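Local structure of carboxylesterase (Ferroplasma acidiphilum, 3WJ2) at residues E93-D96 and N97-R100; E288-D291 and G292-N295. The protein probably hydrolyses carboxylic esters as an alpha/beta-hydrolase-fold carboxylesterase. All coordinates share one frame; numbering follows the deposited sequence.

Contact 1. Residues E93-D96 and N97-R100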
loop_
_atom_site.group_PDB
_atom_site.type_symbol
_atom_site.label_atom_id
_atom_site.label_comp_id
_atom_site.label_asym_id
_atom_site.label_seq_id
_atom_site.Cartn_x
_atom_site.Cartn_y
_atom_site.Cartn_z
ATOM N N GLU B 93 21.901 27.430 14.271
ATOM C CA GLU B 93 20.904 28.203 14.966
ATOM C C GLU B 93 19.515 27.715 14.674
ATOM O O GLU B 93 18.752 27.620 15.660
ATOM C CB GLU B 93 20.975 29.727 14.647
ATOM C CG GLU B 93 22.365 30.359 15.033
ATOM C CD GLU B 93 22.811 30.172 16.486
ATOM O OE1 GLU B 93 22.008 29.915 17.400
ATOM O OE2 GLU B 93 24.051 30.207 16.694
ATOM N N THR B 94 19.217 27.300 13.419
ATOM C CA THR B 94 17.821 26.915 13.191
ATOM C C THR B 94 17.524 25.536 13.859
ATOM O O THR B 94 16.360 25.198 14.136
ATOM C CB THR B 94 17.415 26.880 11.763
ATOM O OG1 THR B 94 18.152 25.840 11.051
ATOM C CG2 THR B 94 17.740 28.166 11.022
ATOM N N TYR B 95 18.600 24.736 14.045
ATOM C CA TYR B 95 18.460 23.465 14.707
ATOM C C TYR B 95 18.660 23.536 16.194
ATOM O O TYR B 95 18.608 22.508 16.809
ATOM C CB TYR B 95 19.490 22.385 14.036
ATOM C CG TYR B 95 18.747 21.750 12.836
ATOM C CD1 TYR B 95 18.475 22.481 11.704
ATOM C CD2 TYR B 95 18.353 20.376 12.918
ATOM C CE1 TYR B 95 17.728 21.877 10.574
ATOM C CE2 TYR B 95 17.681 19.842 11.827
ATOM C CZ TYR B 95 17.347 20.561 10.735
ATOM O OH TYR B 95 16.649 19.999 9.700
ATOM N N ASP B 96 18.918 24.706 16.788
ATOM C CA ASP B 96 19.342 24.655 18.137
ATOM C C ASP B 96 18.268 24.131 19.140
ATOM O O ASP B 96 18.589 23.363 20.065
ATOM C CB ASP B 96 19.738 26.147 18.462
ATOM C CG ASP B 96 20.449 26.276 19.826
ATOM O OD1 ASP B 96 21.645 25.906 19.982
ATOM O OD2 ASP B 96 19.687 26.674 20.774
ATOM N N ASN B 97 16.995 24.507 18.963
ATOM C CA ASN B 97 15.937 24.039 19.874
ATOM C C ASN B 97 15.893 22.450 19.773
ATOM O O ASN B 97 15.868 21.800 20.808
ATOM C CB ASN B 97 14.551 24.549 19.530
ATOM C CG ASN B 97 14.305 25.974 20.080
ATOM O OD1 ASN B 97 15.277 26.672 20.457
ATOM N ND2 ASN B 97 13.067 26.378 20.115
ATOM N N TYR B 98 15.988 21.951 18.536
ATOM C CA TYR B 98 15.886 20.508 18.347
ATOM C C TYR B 98 17.104 19.750 18.932
ATOM O O TYR B 98 16.979 18.752 19.628
ATOM C CB TYR B 98 15.749 20.262 16.863
ATOM C CG TYR B 98 15.844 18.773 16.456
ATOM C CD1 TYR B 98 14.725 17.950 16.523
ATOM C CD2 TYR B 98 17.000 18.414 15.814
ATOM C CE1 TYR B 98 14.889 16.564 16.127
ATOM C CE2 TYR B 98 17.146 17.121 15.402
ATOM C CZ TYR B 98 16.093 16.299 15.509
ATOM O OH TYR B 98 16.142 14.981 15.042
ATOM N N CYS B 99 18.330 20.257 18.687
ATOM C CA CYS B 99 19.498 19.637 19.240
ATOM C C CYS B 99 19.553 19.628 20.761
ATOM O O CYS B 99 19.936 18.690 21.378
ATOM C CB CYS B 99 20.751 20.243 18.639
ATOM S SG CYS B 99 20.988 19.609 16.909
ATOM N N ARG B 100 19.125 20.772 21.336
ATOM C CA ARG B 100 18.896 20.776 22.782
ATOM C C ARG B 100 17.957 19.666 23.287
ATOM O O ARG B 100 18.292 18.987 24.235
ATOM C CB ARG B 100 18.334 22.148 23.201
ATOM C CG ARG B 100 19.424 23.288 23.160
ATOM C CD ARG B 100 18.606 24.539 23.279
ATOM N NE ARG B 100 19.466 25.722 23.417
ATOM C CZ ARG B 100 19.855 26.258 24.582
ATOM N NH1 ARG B 100 19.503 25.759 25.780
ATOM N NH2 ARG B 100 20.660 27.334 24.534
HETATM O O HOH W 1 16.289 26.811 17.064
HETATM O O HOH W 2 15.257 23.516 16.245
HETATM O O HOH W 3 22.531 27.418 22.161
HETATM O O HOH W 4 17.499 27.989 20.751
#

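Contact 2. Residues E288-D291 and G292-N295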
loop_
_atom_site.group_PDB
_atom_site.type_symbol
_atom_site.label_atom_id
_atom_site.label_comp_id
_atom_site.label_asym_id
_atom_site.label_seq_id
_atom_site.Cartn_x
_atom_site.Cartn_y
_atom_site.Cartn_z
ATOM N N GLU B 288 7.868 20.444 18.428
ATOM C CA GLU B 288 7.171 21.397 19.324
ATOM C C GLU B 288 5.728 21.544 18.906
ATOM O O GLU B 288 4.960 22.256 19.591
ATOM C CB GLU B 288 7.910 22.749 19.243
ATOM C CG GLU B 288 9.281 22.681 19.833
ATOM C CD GLU B 288 10.218 23.801 19.313
ATOM O OE1 GLU B 288 10.245 24.077 18.074
ATOM O OE2 GLU B 288 10.973 24.386 20.121
ATOM N N VAL B 289 5.322 21.013 17.783
ATOM C CA VAL B 289 3.941 21.254 17.376
ATOM C C VAL B 289 3.126 20.017 17.286
ATOM O O VAL B 289 1.902 20.097 17.217
ATOM C CB VAL B 289 3.884 22.053 16.088
ATOM C CG1 VAL B 289 4.533 23.517 16.304
ATOM C CG2 VAL B 289 4.513 21.357 14.989
ATOM N N SER B 290 3.794 18.854 17.243
ATOM C CA SER B 290 3.087 17.574 17.277
ATOM C C SER B 290 3.576 16.655 18.382
ATOM O O SER B 290 4.768 16.352 18.437
ATOM C CB SER B 290 3.282 16.879 15.900
ATOM O OG SER B 290 2.973 15.451 16.014
ATOM N N ASP B 291 2.683 16.272 19.321
ATOM C CA ASP B 291 3.032 15.475 20.413
ATOM C C ASP B 291 3.445 14.070 19.881
ATOM O O ASP B 291 4.299 13.409 20.498
ATOM C CB ASP B 291 1.908 15.337 21.466
ATOM C CG ASP B 291 2.442 14.703 22.744
ATOM O OD1 ASP B 291 3.362 15.297 23.390
ATOM O OD2 ASP B 291 2.026 13.577 23.088
ATOM N N GLY B 292 2.723 13.581 18.881
ATOM C CA GLY B 292 3.126 12.270 18.289
ATOM C C GLY B 292 4.580 12.353 17.813
ATOM O O GLY B 292 5.352 11.387 18.131
ATOM N N ALA B 293 4.922 13.383 17.052
ATOM C CA ALA B 293 6.320 13.534 16.565
ATOM C C ALA B 293 7.282 13.633 17.754
ATOM O O ALA B 293 8.339 13.028 17.812
ATOM C CB ALA B 293 6.441 14.661 15.656
ATOM N N ARG B 294 6.955 14.485 18.745
ATOM C CA ARG B 294 7.760 14.544 19.963
ATOM C C ARG B 294 8.009 13.188 20.605
ATOM O O ARG B 294 9.138 12.899 21.051
ATOM C CB ARG B 294 7.019 15.490 20.980
ATOM C CG ARG B 294 7.875 15.814 22.173
ATOM C CD ARG B 294 6.933 16.793 23.017
ATOM N NE ARG B 294 7.834 17.395 24.007
ATOM C CZ ARG B 294 8.412 18.605 23.881
ATOM N NH1 ARG B 294 8.151 19.439 22.869
ATOM N NH2 ARG B 294 9.216 19.017 24.841
ATOM N N ASN B 295 6.988 12.341 20.747
ATOM C CA ASN B 295 7.137 11.034 21.358
ATOM C C ASN B 295 8.056 10.126 20.459
ATOM O O ASN B 295 8.823 9.363 21.041
ATOM C CB ASN B 295 5.813 10.385 21.528
ATOM C CG ASN B 295 5.103 10.921 22.727
ATOM O OD1 ASN B 295 3.889 11.240 22.638
ATOM N ND2 ASN B 295 5.801 11.054 23.805
HETATM O O HOH W 5 0.415 14.522 17.299
#

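Contact 1. Residues E93-D96 and N97-R100
D96 and R100, one helical turn apart, meet through a salt bridge in which R100 NE lies 2.8 Å from D96 OD2. The bond is somewhat bent: the carboxylate oxygen is approached on its syn side but from clearly outside the carboxylate plane, while it sits near the guanidinium plane, at the edge. The two flat groups are steeply turned, 71° apart, and NE alone of the guanidinium nitrogens bonds D96 directly; a water joins R100 NH2 to D96 OD1. D96 reaches this position with CG anti to its backbone N (chi1 -171°), and R100 runs extended from CG to NE past D96 O. Were R100 shortened to alanine, D96 OD2 would probably lose its charged mate and V48 O its hydrogen bond from NH1. Y95 and Y98 point the same way, with their ring planes at 90° and Y95 CD2 3.8 Å from Y98 CD2, an oblique approach. In the backbone, C99 N donates to Y95 O over 2.9 Å, almost straight, and two waters bridge E93 O to N97 N and T94 O to Y98 N, serving amides of the first helical turn. The polar ends find partners further off: Y95 OH bonds D155 and Y98 OH bonds Y81. R68 and Y70 of strand 63-71 hold D96 OD1, and the type I turn E93-D96 leads into helix 96-106 with helix 29-43 against T94.

Contact 2. Residues E288-D291 and G292-N295
S290 is the N-cap of helix 291-303: A293 N donates to S290 OG over 3.0 Å at 171°, the side-chain bond that defines the cap. With OG anti to the backbone N of S290 (chi1 162°), the hydroxyl oxygen lies within reach of the A293 amide. This is the close-packed part. S290 CB lies 3.9 Å from A293 CB, both side chains rest on M279 of strand 271-280, and S290 also touches D10 and F11. A water accepts from both S290 OG and G292 N, giving another amide of the first turn a partner, and R294 N donates to S290 O over 2.9 Å to open the regular helical pattern. The outer flank is looser. D291 and R294 cross with carboxylate and guanidinium planes nearly parallel, yet D291 OD1 stays 5.0 Å from R294 NE; of the R294 side chain, CD comes nearest to the D291 carboxylate, 3.9 Å from OD1. R294 instead sends NH1 back to F287 O, passing 4.2 Å from E288 CA. D291 OD2 forms a salt bridge with R270 of the second subunit, whose Y307 packs on N295. The chemistry thus divides: neutral hydrogen bonds from S290 and water serve amides at the helix start, while D291 puts a negative charge at the N-terminal end of the helix, which would probably be favourable toward the helix dipole, and also serves the subunit interface.

Both contacts are helix starts in one alpha/beta-hydrolase fold, and their centres lie about 15 Å apart. Contact 1 comes first along the chain, where the loop after strand 78-82 enters helix 96-106; contact 2 follows far later, where the chain leaving strand 271-280 enters helix 291-303. The two strands belong to the same mixed sheet, 78-82 inside it and 271-280 at its edge within this chain. A direct link joins the contacts: N97 ND2 lies 2.9 Å from E288 OE2, a probable hydrogen bond. Two helix starts far apart in sequence are thus joined side chain to side chain, and contact 2 additionally reaches a second subunit.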